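Local coordinates for glycosyl hydrolase family 61, 2 protein (Heterobasidion irregulare TC 32-1, PDB 5NNS) that oxidatively cleaves crystalline and amorphous cellulose-type polysaccharides at C1 of the glycosidic bond, using a copper ion, a reductant and either O2 or H2O2, at residues I47-N52 and P168-L173; M86-N91 and I150-L155; G117-G122 and T213-P218; H159-P164 and D205-E210. All blocks are in the same frame, centred on the assembly; numbering follows the deposited sequence. Where two conformers were deposited one is given.

How the contacts relate
Contacts 1 and 2 lie in the core and share one mixed sheet, since strands 165-176 and 147-157 are neighbours in it; the guanidinium of R152 in contact 2 reaches the carbonyls of the 47-52 loop in contact 1. Contacts 3 and 4 are surface pairings of loops, their centres about 11 Å apart, and touch where T118 and T120 meet I206 and E210. The chemistry follows the place. In the core a disulfide and a backbone ladder hold the pairs, beside a buried salt bridge within one strand; at the surface a bridging water, methyl contacts and hydroxyl bonds do so, and a glycan borders contact 3. Contact 2 also meets contact 3, where M86 packs on I217.

Contact 1: residues I47-N52 and P168-L173; sequences ISCNIN and PECAQL
C49 and C170 join the irregular 47-52 loop to the strand 168-173, the backbones coming closest where C49 CA lies 5.1 Å from E169 CA, and a water bridges them by donating to C49 O and accepting from C170 N. The covalent tie is the disulfide between C49 and C170, whose SG atoms are 2.1 Å apart and whose chi3 is -79°. Both sulfurs sit beside their own backbone N, and S48 O comes to 3.2 Å from C170 SG. The polar half belongs to N50. Its ND2 gives one hydrogen bond to P168 O at 2.9 Å and another to E169 OE2 at 3.0 Å, the latter met on the anti side of the carboxylate and out of its plane. E169 starts away from the loop, but a bend at chi2 (78°) turns CD back, and its chain runs beside that of N50. The arrangement shows how one amide can reconcile two acceptors, because P168 O and E169 OE2 are 2.8 Å apart. An alanine in place of N50 would probably leave those two oxygens without the ND2 group that donates to both, and I51 N without its bond to N50 OD1. The P168 ring lies against the loop backbone, its CG 3.3 Å from I47 O. The other carboxylate oxygen, E169 OE1, is held by V4 N. The disulfide stitches a long loop to the sheet of this AA9 fold: strand 147-157 flanks strand 168-173, W106 of strand 106-116 packs on both cysteines, and the copper ligand Y167 directly precedes P168.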
# COMPACT_ATOMS: atom_id res chain seq x y z
N ILE A 47 -3.06 10.30 -3.12
CA ILE A 47 -3.08 9.22 -2.12
C ILE A 47 -2.77 7.84 -2.72
O ILE A 47 -2.38 6.93 -1.97
CB ILE A 47 -4.40 9.21 -1.31
CG1 ILE A 47 -4.22 8.42 0.01
CG2 ILE A 47 -5.57 8.69 -2.15
CD1 ILE A 47 -5.32 8.60 1.02
N SER A 48 -2.91 7.68 -4.04
CA SER A 48 -2.60 6.41 -4.70
C SER A 48 -1.13 6.02 -4.55
O SER A 48 -0.83 4.92 -4.09
CB SER A 48 -2.98 6.42 -6.19
OG SER A 48 -2.35 7.48 -6.88
N CYS A 49 -0.22 6.92 -4.93
CA CYS A 49 1.22 6.62 -4.91
C CYS A 49 2.09 7.68 -4.23
O CYS A 49 3.29 7.76 -4.49
CB CYS A 49 1.69 6.33 -6.34
SG CYS A 49 0.88 4.88 -7.04
N ASN A 50 1.47 8.45 -3.33
CA ASN A 50 2.13 9.49 -2.54
C ASN A 50 2.45 10.73 -3.37
O ASN A 50 2.15 10.78 -4.56
CB ASN A 50 3.39 8.96 -1.82
CG ASN A 50 3.52 9.48 -0.40
OD1 ASN A 50 3.18 10.64 -0.10
ND2 ASN A 50 4.02 8.63 0.49
N ILE A 51 3.04 11.73 -2.72
CA ILE A 51 3.44 12.98 -3.35
C ILE A 51 4.94 12.90 -3.71
O ILE A 51 5.76 12.64 -2.84
CB ILE A 51 3.19 14.19 -2.42
CG1 ILE A 51 1.69 14.37 -2.17
CG2 ILE A 51 3.78 15.47 -3.01
CD1 ILE A 51 1.34 15.25 -0.99
N ASN A 52 5.32 13.12 -4.98
CA ASN A 52 4.41 13.43 -6.09
C ASN A 52 3.87 12.19 -6.81
O ASN A 52 3.01 12.30 -7.67
CB ASN A 52 5.07 14.40 -7.09
CG ASN A 52 6.35 13.86 -7.70
OD1 ASN A 52 6.68 12.68 -7.58
ND2 ASN A 52 7.08 14.73 -8.37
N PRO A 168 1.35 5.75 1.78
CA PRO A 168 1.33 4.86 0.62
C PRO A 168 2.60 4.93 -0.22
O PRO A 168 3.14 6.01 -0.41
CB PRO A 168 0.15 5.39 -0.18
CG PRO A 168 0.17 6.86 0.08
CD PRO A 168 0.83 7.08 1.42
N GLU A 169 3.06 3.78 -0.72
CA GLU A 169 4.06 3.74 -1.79
C GLU A 169 3.64 2.75 -2.86
O GLU A 169 2.86 1.83 -2.59
CB GLU A 169 5.45 3.38 -1.26
CG GLU A 169 6.24 4.55 -0.70
CD GLU A 169 5.80 4.97 0.69
OE1 GLU A 169 5.63 4.09 1.56
OE2 GLU A 169 5.65 6.20 0.91
N CYS A 170 4.16 2.95 -4.07
CA CYS A 170 3.84 2.13 -5.24
C CYS A 170 5.08 1.58 -5.91
O CYS A 170 6.11 2.26 -5.96
CB CYS A 170 3.08 2.96 -6.27
SG CYS A 170 1.40 3.36 -5.76
N ALA A 171 4.98 0.35 -6.41
CA ALA A 171 6.04 -0.29 -7.20
C ALA A 171 5.44 -0.83 -8.49
O ALA A 171 4.32 -1.33 -8.49
CB ALA A 171 6.67 -1.42 -6.40
N GLN A 172 6.19 -0.73 -9.59
CA GLN A 172 5.74 -1.25 -10.89
C GLN A 172 6.13 -2.72 -11.04
O GLN A 172 7.27 -3.09 -10.80
CB GLN A 172 6.31 -0.43 -12.05
CG GLN A 172 5.79 1.00 -12.08
CD GLN A 172 6.14 1.78 -13.34
OE1 GLN A 172 5.90 2.98 -13.41
NE2 GLN A 172 6.70 1.11 -14.34
N LEU A 173 5.16 -3.56 -11.43
CA LEU A 173 5.41 -4.97 -11.70
C LEU A 173 5.02 -5.34 -13.13
O LEU A 173 4.16 -4.70 -13.74
CB LEU A 173 4.61 -5.86 -10.75
CG LEU A 173 4.72 -5.64 -9.24
CD1 LEU A 173 3.77 -6.60 -8.54
CD2 LEU A 173 6.14 -5.81 -8.75
O HOH W 1 5.30 5.57 -4.30

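Contact 2: residues M86-N91 and I150-L155; sequences MVYMAN and ILRHEL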
# COMPACT_ATOMS: atom_id res chain seq x y z
N MET A 86 -2.33 -2.45 4.63
CA MET A 86 -3.09 -2.84 3.44
C MET A 86 -2.17 -2.95 2.25
O MET A 86 -1.27 -2.11 2.07
CB MET A 86 -4.20 -1.83 3.15
CG MET A 86 -5.29 -1.80 4.22
SD MET A 86 -6.37 -0.38 4.02
CE MET A 86 -5.33 0.92 4.70
N VAL A 87 -2.39 -3.98 1.43
CA VAL A 87 -1.66 -4.16 0.18
C VAL A 87 -2.67 -4.18 -0.96
O VAL A 87 -3.60 -4.98 -0.95
CB VAL A 87 -0.79 -5.43 0.21
CG1 VAL A 87 0.12 -5.49 -1.01
CG2 VAL A 87 0.03 -5.47 1.50
N TYR A 88 -2.50 -3.26 -1.90
CA TYR A 88 -3.36 -3.13 -3.07
C TYR A 88 -2.57 -3.45 -4.33
O TYR A 88 -1.33 -3.36 -4.35
CB TYR A 88 -3.88 -1.69 -3.21
CG TYR A 88 -4.97 -1.25 -2.25
CD1 TYR A 88 -4.68 -0.86 -0.95
CD2 TYR A 88 -6.31 -1.16 -2.68
CE1 TYR A 88 -5.67 -0.42 -0.08
CE2 TYR A 88 -7.31 -0.72 -1.81
CZ TYR A 88 -6.98 -0.36 -0.52
OH TYR A 88 -7.97 0.07 0.34
N MET A 89 -3.30 -3.79 -5.39
CA MET A 89 -2.76 -3.78 -6.74
C MET A 89 -3.75 -3.13 -7.71
O MET A 89 -4.94 -2.99 -7.42
CB MET A 89 -2.45 -5.19 -7.21
CG MET A 89 -1.35 -5.90 -6.45
SD MET A 89 -1.24 -7.59 -7.06
CE MET A 89 -0.36 -7.34 -8.60
N ALA A 90 -3.22 -2.73 -8.86
CA ALA A 90 -4.02 -2.14 -9.93
C ALA A 90 -3.39 -2.45 -11.27
O ALA A 90 -2.18 -2.29 -11.42
CB ALA A 90 -4.13 -0.64 -9.75
N ASN A 91 -4.20 -2.87 -12.23
CA ASN A 91 -3.77 -3.02 -13.62
C ASN A 91 -3.50 -1.63 -14.19
O ASN A 91 -4.32 -0.74 -14.06
CB ASN A 91 -4.85 -3.74 -14.44
CG ASN A 91 -4.30 -4.36 -15.72
OD1 ASN A 91 -3.62 -3.71 -16.51
ND2 ASN A 91 -4.62 -5.64 -15.92
N ILE A 150 0.57 -1.97 -10.82
CA ILE A 150 1.17 -1.32 -9.66
C ILE A 150 0.93 -2.23 -8.44
O ILE A 150 -0.14 -2.81 -8.31
CB ILE A 150 0.55 0.06 -9.36
CG1 ILE A 150 0.71 1.01 -10.55
CG2 ILE A 150 1.17 0.66 -8.10
CD1 ILE A 150 2.15 1.29 -10.96
N LEU A 151 1.94 -2.33 -7.58
CA LEU A 151 1.82 -2.98 -6.27
C LEU A 151 1.95 -1.88 -5.22
O LEU A 151 2.98 -1.21 -5.16
CB LEU A 151 2.93 -4.01 -6.06
CG LEU A 151 3.01 -4.69 -4.69
CD1 LEU A 151 1.79 -5.57 -4.47
CD2 LEU A 151 4.30 -5.49 -4.55
N ARG A 152 0.92 -1.75 -4.39
CA ARG A 152 0.77 -0.61 -3.50
C ARG A 152 0.72 -1.07 -2.04
O ARG A 152 -0.14 -1.88 -1.69
CB ARG A 152 -0.51 0.16 -3.87
CG ARG A 152 -1.00 1.16 -2.83
CD ARG A 152 -2.15 2.00 -3.36
NE ARG A 152 -2.33 3.22 -2.58
CZ ARG A 152 -3.07 3.33 -1.47
NH1 ARG A 152 -3.73 2.29 -0.97
NH2 ARG A 152 -3.16 4.51 -0.87
N HIS A 153 1.62 -0.55 -1.21
CA HIS A 153 1.60 -0.80 0.25
C HIS A 153 1.15 0.45 0.97
O HIS A 153 1.57 1.55 0.62
CB HIS A 153 2.97 -1.22 0.76
CG HIS A 153 3.40 -2.57 0.27
ND1 HIS A 153 3.93 -2.77 -0.98
CD2 HIS A 153 3.36 -3.79 0.86
CE1 HIS A 153 4.20 -4.05 -1.14
NE2 HIS A 153 3.87 -4.69 -0.04
N GLU A 154 0.30 0.27 1.99
CA GLU A 154 -0.27 1.38 2.72
C GLU A 154 -0.35 1.09 4.21
O GLU A 154 -0.81 0.01 4.63
CB GLU A 154 -1.66 1.71 2.20
CG GLU A 154 -2.26 2.97 2.79
CD GLU A 154 -3.55 3.39 2.13
OE1 GLU A 154 -4.37 2.50 1.77
OE2 GLU A 154 -3.76 4.61 1.95
N LEU A 155 0.10 2.06 5.00
CA LEU A 155 -0.05 2.05 6.44
C LEU A 155 -0.98 3.17 6.81
O LEU A 155 -0.82 4.30 6.33
CB LEU A 155 1.30 2.25 7.12
CG LEU A 155 2.40 1.25 6.76
CD1 LEU A 155 3.64 1.49 7.61
CD2 LEU A 155 1.94 -0.20 6.91
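M86 to A90 pair with E154 to I150 as antiparallel neighbours in a sheet of the immunoglobulin-like beta-sandwich on which AA9 enzymes are built. The backbone bonds come first: M86, Y88 and A90 form hydrogen-bonded pairs with E154, R152 and I150, two bonds to a pair, the shortest from Y88 N to R152 O at 2.7 Å. At the non-hydrogen-bonded positions CA-H groups fill in, with M89 CA 3.2 Å from I150 O. Apolar contacts occupy the face of V87, M89, L151 and H153. V87 CG1, anti to its backbone N (chi1 -171°), lies over one face of the H153 ring in a CH-pi contact, 4.2 Å from the centroid and displaced toward the rim. L151 CD1 joins the same layer by touching V87 CG1 and M89 CG. The other face carries the polar interactions, where R152 and E154 form a buried salt bridge, NH1 to OE1 2.8 Å, whose individual hydrogen bonds are weak. The guanidinium is shared, for NE also binds S48 O and NH2 binds I47 O, while E154 OE1 takes a bond with Y195 OH. These several partners would probably help hold both charged groups in place. Y88 lies alongside R152, its ring plane 75° from the guanidinium. An alanine here would probably leave the flank of the salt bridge uncovered and Y195 OH without its weak bond to the phenol. The M86 methyl borders the same network, its CE 3.5 Å from E154 OE1, and Y88 CD1 meets the guanidinium edge 3.3 Å from R152 NH1.

Contact 3: residues G117-G122 and T213-P218; sequences GTLTSG and TNYTIP. With NAG (2-acetamido-2-deoxy-beta-D-glucopyranose), chain C; AKR (acrylic acid), chain N.
L119 packs on Y215, and T213 on G117, where the 117-122 turn meets the glycosylated part of the C-terminal loop, the sequon N214-Y215-T216, on the surface of the AA9 sandwich. The close-packed side belongs to L119. Its CG stands beside the backbone N (chi1 -63°), and CD2 runs on to lie 3.9 Å from N214 O and 4.1 Å from Y215 CB, with the side chains of L119 and Y215 at about a right angle. The Y215 ring is fixed from further out, by an edge-to-face stack with W124 and by a hydrogen bond from its OH to G201 O. The methyl of the sugar, NAG C8, comes to the same ring atom as the leucine but from another direction, 3.9 Å from Y215 CD1. The other side is loose. G117 and T213 are exposed, and no direct hydrogen bond joins the two segments. T213 CG2 rests 3.6 Å from G117 O and reaches the methyl of T118, while a water donates to both G117 O and T213 O. Here the bridging water takes the place of a direct bond between the two backbones. The turn supports itself instead: T118 OG1 and S121 OG share a hydrogen bond at 2.9 Å, and G122 N reaches T118 O weakly. Beyond the sequon, I217 borders a bound acrylic acid that is held by Q111. The glycan leaves from N214 ND2, and its acetamido oxygen returns to the chain: T216 N donates to NAG O7 at 2.8 Å, nearly straight at 171°.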
# COMPACT_ATOMS: atom_id res chain seq x y z
N GLY A 117 -7.78 -7.84 20.96
CA GLY A 117 -7.74 -6.80 21.98
C GLY A 117 -8.54 -5.59 21.58
O GLY A 117 -9.37 -5.64 20.66
N THR A 118 -8.29 -4.49 22.27
CA THR A 118 -9.03 -3.26 22.07
C THR A 118 -8.23 -2.34 21.18
O THR A 118 -7.03 -2.56 20.96
CB THR A 118 -9.29 -2.55 23.40
OG1 THR A 118 -8.03 -2.23 24.01
CG2 THR A 118 -10.10 -3.43 24.34
N LEU A 119 -8.88 -1.29 20.69
CA LEU A 119 -8.21 -0.30 19.83
C LEU A 119 -6.91 0.22 20.46
O LEU A 119 -5.90 0.38 19.78
CB LEU A 119 -9.14 0.88 19.53
CG LEU A 119 -10.43 0.66 18.74
CD1 LEU A 119 -11.22 1.96 18.69
CD2 LEU A 119 -10.16 0.15 17.33
N THR A 120 -6.95 0.46 21.78
CA THR A 120 -5.85 1.12 22.50
C THR A 120 -4.81 0.21 23.16
O THR A 120 -3.70 0.68 23.46
CB THR A 120 -6.42 2.04 23.60
OG1 THR A 120 -7.24 1.26 24.48
CG2 THR A 120 -7.23 3.15 22.97
N SER A 121 -5.16 -1.06 23.40
CA SER A 121 -4.24 -2.04 24.02
C SER A 121 -4.08 -3.35 23.22
O SER A 121 -3.42 -4.28 23.71
CB SER A 121 -4.71 -2.37 25.44
OG SER A 121 -5.74 -3.35 25.42
N GLY A 122 -4.60 -3.41 22.00
CA GLY A 122 -4.64 -4.65 21.22
C GLY A 122 -3.44 -4.84 20.30
O GLY A 122 -2.47 -4.08 20.35
N THR A 213 -13.45 -3.39 20.46
CA THR A 213 -12.70 -4.53 19.92
C THR A 213 -12.95 -4.78 18.41
O THR A 213 -12.40 -5.74 17.85
CB THR A 213 -13.06 -5.79 20.71
OG1 THR A 213 -14.48 -5.97 20.67
CG2 THR A 213 -12.61 -5.65 22.16
N ASN A 214 -13.76 -3.94 17.76
CA ASN A 214 -14.00 -4.04 16.32
C ASN A 214 -13.36 -2.87 15.58
O ASN A 214 -13.34 -1.75 16.08
CB ASN A 214 -15.50 -4.12 15.98
CG ASN A 214 -16.28 -2.87 16.38
OD1 ASN A 214 -16.44 -2.59 17.56
ND2 ASN A 214 -16.76 -2.11 15.38
N TYR A 215 -12.84 -3.14 14.39
CA TYR A 215 -12.32 -2.10 13.52
C TYR A 215 -12.53 -2.52 12.08
O TYR A 215 -11.87 -3.42 11.57
CB TYR A 215 -10.83 -1.85 13.81
CG TYR A 215 -10.19 -0.81 12.91
CD1 TYR A 215 -10.24 0.55 13.24
CD2 TYR A 215 -9.52 -1.18 11.75
CE1 TYR A 215 -9.65 1.50 12.42
CE2 TYR A 215 -8.92 -0.24 10.93
CZ TYR A 215 -8.99 1.10 11.27
OH TYR A 215 -8.40 2.05 10.45
N THR A 216 -13.49 -1.85 11.43
CA THR A 216 -13.73 -2.03 10.01
C THR A 216 -12.60 -1.33 9.26
O THR A 216 -12.45 -0.11 9.33
CB THR A 216 -15.10 -1.44 9.61
OG1 THR A 216 -16.12 -2.14 10.33
CG2 THR A 216 -15.36 -1.57 8.09
N ILE A 217 -11.80 -2.12 8.55
CA ILE A 217 -10.68 -1.58 7.81
C ILE A 217 -11.30 -0.83 6.64
O ILE A 217 -12.19 -1.36 5.98
CB ILE A 217 -9.70 -2.66 7.31
CG1 ILE A 217 -9.12 -3.46 8.49
CG2 ILE A 217 -8.55 -2.01 6.54
CD1 ILE A 217 -8.45 -4.76 8.09
N PRO A 218 -10.86 0.43 6.39
CA PRO A 218 -11.36 1.17 5.23
C PRO A 218 -11.04 0.49 3.91
O PRO A 218 -10.12 -0.31 3.82
CB PRO A 218 -10.59 2.50 5.31
CG PRO A 218 -10.17 2.62 6.73
CD PRO A 218 -9.91 1.23 7.19
C1 NAG C . -17.56 -0.92 15.60
C2 NAG C . -17.44 0.08 14.44
C3 NAG C . -18.54 1.12 14.46
C4 NAG C . -19.91 0.45 14.48
C5 NAG C . -20.00 -0.45 15.71
C6 NAG C . -21.33 -1.20 15.70
C7 NAG C . -15.21 0.67 13.59
C8 NAG C . -13.98 1.51 13.80
N2 NAG C . -16.18 0.80 14.49
O3 NAG C . -18.40 1.98 13.33
O4 NAG C . -20.96 1.43 14.50
O5 NAG C . -18.91 -1.39 15.75
O6 NAG C . -21.38 -2.12 16.79
O7 NAG C . -15.28 -0.08 12.63
CA AKR N . -13.48 -5.75 5.07
CB AKR N . -14.77 -6.06 5.01
C AKR N . -12.97 -4.46 4.55
O AKR N . -13.75 -3.64 4.03
OXT AKR N . -11.75 -4.21 4.64
O HOH W 2 -10.36 -7.20 18.76

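Contact 4: residues H159-P164 and D205-E210; sequences HTSNQP and DIYSHE
D205 and S161 bring together two loops, S161 CA and D205 CA being 4.2 Å apart, the first loop carrying a type II turn from T160 to Q163. The aspartate can be followed outward. CB meets the amide of N162, lying 3.5 Å from N162 OD1. CG stands anti to the backbone N (chi1 173°), and beyond it OD1 serves both loops, OD2 its own. OD1 accepts S161 OG at 2.7 Å, the hydroxyl coming from above the carboxylate plane, and also takes a weak bond from Y207 N, as in an Asx turn. OD2 accepts S208 OG at 2.7 Å from the opposite face of the carboxylate. The acid thus braces its own turn while holding the neighbouring loop, and the backbone helps, since D205 O accepts H209 ND1. Y207 provides the second cross-link. Its OH donates to H159 O at 2.7 Å, in the carbonyl plane and on a lone pair, and S161 OG meets the ring edge 3.3 Å from Y207 CD2. One face of the ring carries I206 CG1, over its centre. D205, Y207 and E210 bind beta-1,4-glucan in this protein, so these bonds probably help set the shape of the polysaccharide-binding surface. H159, by similarity a site for O2, stacks its ring on the copper ligand H80. N162 adds a bond to N203. The contact therefore joins the loop connecting strands 147-157 and 165-176 to the segment that follows strand 165-176, at the end of the sandwich that bears the copper.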
# COMPACT_ATOMS: atom_id res chain seq x y z
N HIS A 159 -3.10 6.75 15.56
CA HIS A 159 -2.70 7.10 16.92
C HIS A 159 -3.04 8.55 17.31
O HIS A 159 -3.05 8.86 18.50
CB HIS A 159 -1.20 6.86 17.12
CG HIS A 159 -0.33 7.62 16.16
ND1 HIS A 159 -0.04 7.15 14.90
CD2 HIS A 159 0.30 8.81 16.28
CE1 HIS A 159 0.73 8.03 14.27
NE2 HIS A 159 0.95 9.04 15.09
N THR A 160 -3.26 9.42 16.33
CA THR A 160 -3.70 10.81 16.60
C THR A 160 -5.20 10.93 16.39
O THR A 160 -5.69 10.67 15.30
CB THR A 160 -2.98 11.81 15.68
OG1 THR A 160 -1.58 11.68 15.86
CG2 THR A 160 -3.39 13.25 15.99
N SER A 161 -5.90 11.35 17.44
CA SER A 161 -7.37 11.48 17.45
C SER A 161 -7.92 12.23 16.25
O SER A 161 -7.63 13.41 16.08
CB SER A 161 -7.81 12.22 18.71
OG SER A 161 -7.43 11.48 19.86
N ASN A 162 -8.69 11.53 15.43
CA ASN A 162 -9.42 12.12 14.28
C ASN A 162 -8.56 12.68 13.13
O ASN A 162 -9.08 13.38 12.27
CB ASN A 162 -10.44 13.16 14.76
CG ASN A 162 -11.36 12.62 15.83
OD1 ASN A 162 -11.19 12.93 17.02
ND2 ASN A 162 -12.33 11.80 15.43
N GLN A 163 -7.25 12.39 13.15
CA GLN A 163 -6.35 12.72 12.06
C GLN A 163 -5.77 11.39 11.56
O GLN A 163 -4.89 10.81 12.21
CB GLN A 163 -5.22 13.65 12.50
CG GLN A 163 -4.38 14.18 11.33
CD GLN A 163 -3.17 14.97 11.77
OE1 GLN A 163 -2.06 14.71 11.31
NE2 GLN A 163 -3.37 15.93 12.67
N PRO A 164 -6.29 10.89 10.43
CA PRO A 164 -5.70 9.69 9.84
C PRO A 164 -4.38 10.02 9.16
O PRO A 164 -4.23 11.12 8.65
CB PRO A 164 -6.73 9.25 8.80
CG PRO A 164 -7.44 10.51 8.43
CD PRO A 164 -7.49 11.32 9.68
N ASP A 205 -11.26 8.35 16.90
CA ASP A 205 -10.55 8.74 18.11
C ASP A 205 -10.53 7.48 18.95
O ASP A 205 -11.52 7.16 19.61
CB ASP A 205 -11.30 9.88 18.81
CG ASP A 205 -10.71 10.24 20.18
OD1 ASP A 205 -9.54 9.90 20.48
OD2 ASP A 205 -11.43 10.89 20.96
N ILE A 206 -9.41 6.76 18.90
CA ILE A 206 -9.27 5.49 19.64
C ILE A 206 -9.37 5.67 21.17
O ILE A 206 -9.83 4.77 21.87
CB ILE A 206 -7.97 4.72 19.27
CG1 ILE A 206 -6.70 5.47 19.69
CG2 ILE A 206 -7.95 4.40 17.77
CD1 ILE A 206 -5.42 4.70 19.44
N TYR A 207 -8.97 6.85 21.65
CA TYR A 207 -8.92 7.15 23.10
C TYR A 207 -10.28 7.37 23.77
O TYR A 207 -10.38 7.24 24.98
CB TYR A 207 -7.98 8.34 23.35
CG TYR A 207 -6.66 8.13 22.66
CD1 TYR A 207 -5.83 7.07 23.03
CD2 TYR A 207 -6.26 8.94 21.60
CE1 TYR A 207 -4.62 6.84 22.38
CE2 TYR A 207 -5.05 8.72 20.94
CZ TYR A 207 -4.24 7.66 21.34
OH TYR A 207 -3.05 7.40 20.72
N SER A 208 -11.32 7.67 22.99
CA SER A 208 -12.70 7.66 23.48
C SER A 208 -13.43 6.33 23.20
O SER A 208 -14.64 6.27 23.32
CB SER A 208 -13.48 8.81 22.84
OG SER A 208 -12.85 10.05 23.13
N HIS A 209 -12.69 5.28 22.82
CA HIS A 209 -13.26 3.97 22.49
C HIS A 209 -12.29 2.88 22.92
O HIS A 209 -12.03 1.92 22.18
CB HIS A 209 -13.54 3.86 20.98
CG HIS A 209 -14.60 4.80 20.49
ND1 HIS A 209 -14.31 6.04 19.96
CD2 HIS A 209 -15.94 4.68 20.47
CE1 HIS A 209 -15.44 6.64 19.63
NE2 HIS A 209 -16.44 5.83 19.92
N GLU A 210 -11.78 3.00 24.15
CA GLU A 210 -10.68 2.17 24.63
C GLU A 210 -11.06 0.73 24.97
O GLU A 210 -10.18 -0.10 25.17
CB GLU A 210 -10.00 2.82 25.84
CG GLU A 210 -9.48 4.23 25.59
CD GLU A 210 -8.21 4.56 26.36
OE1 GLU A 210 -8.08 4.15 27.54
OE2 GLU A 210 -7.34 5.27 25.80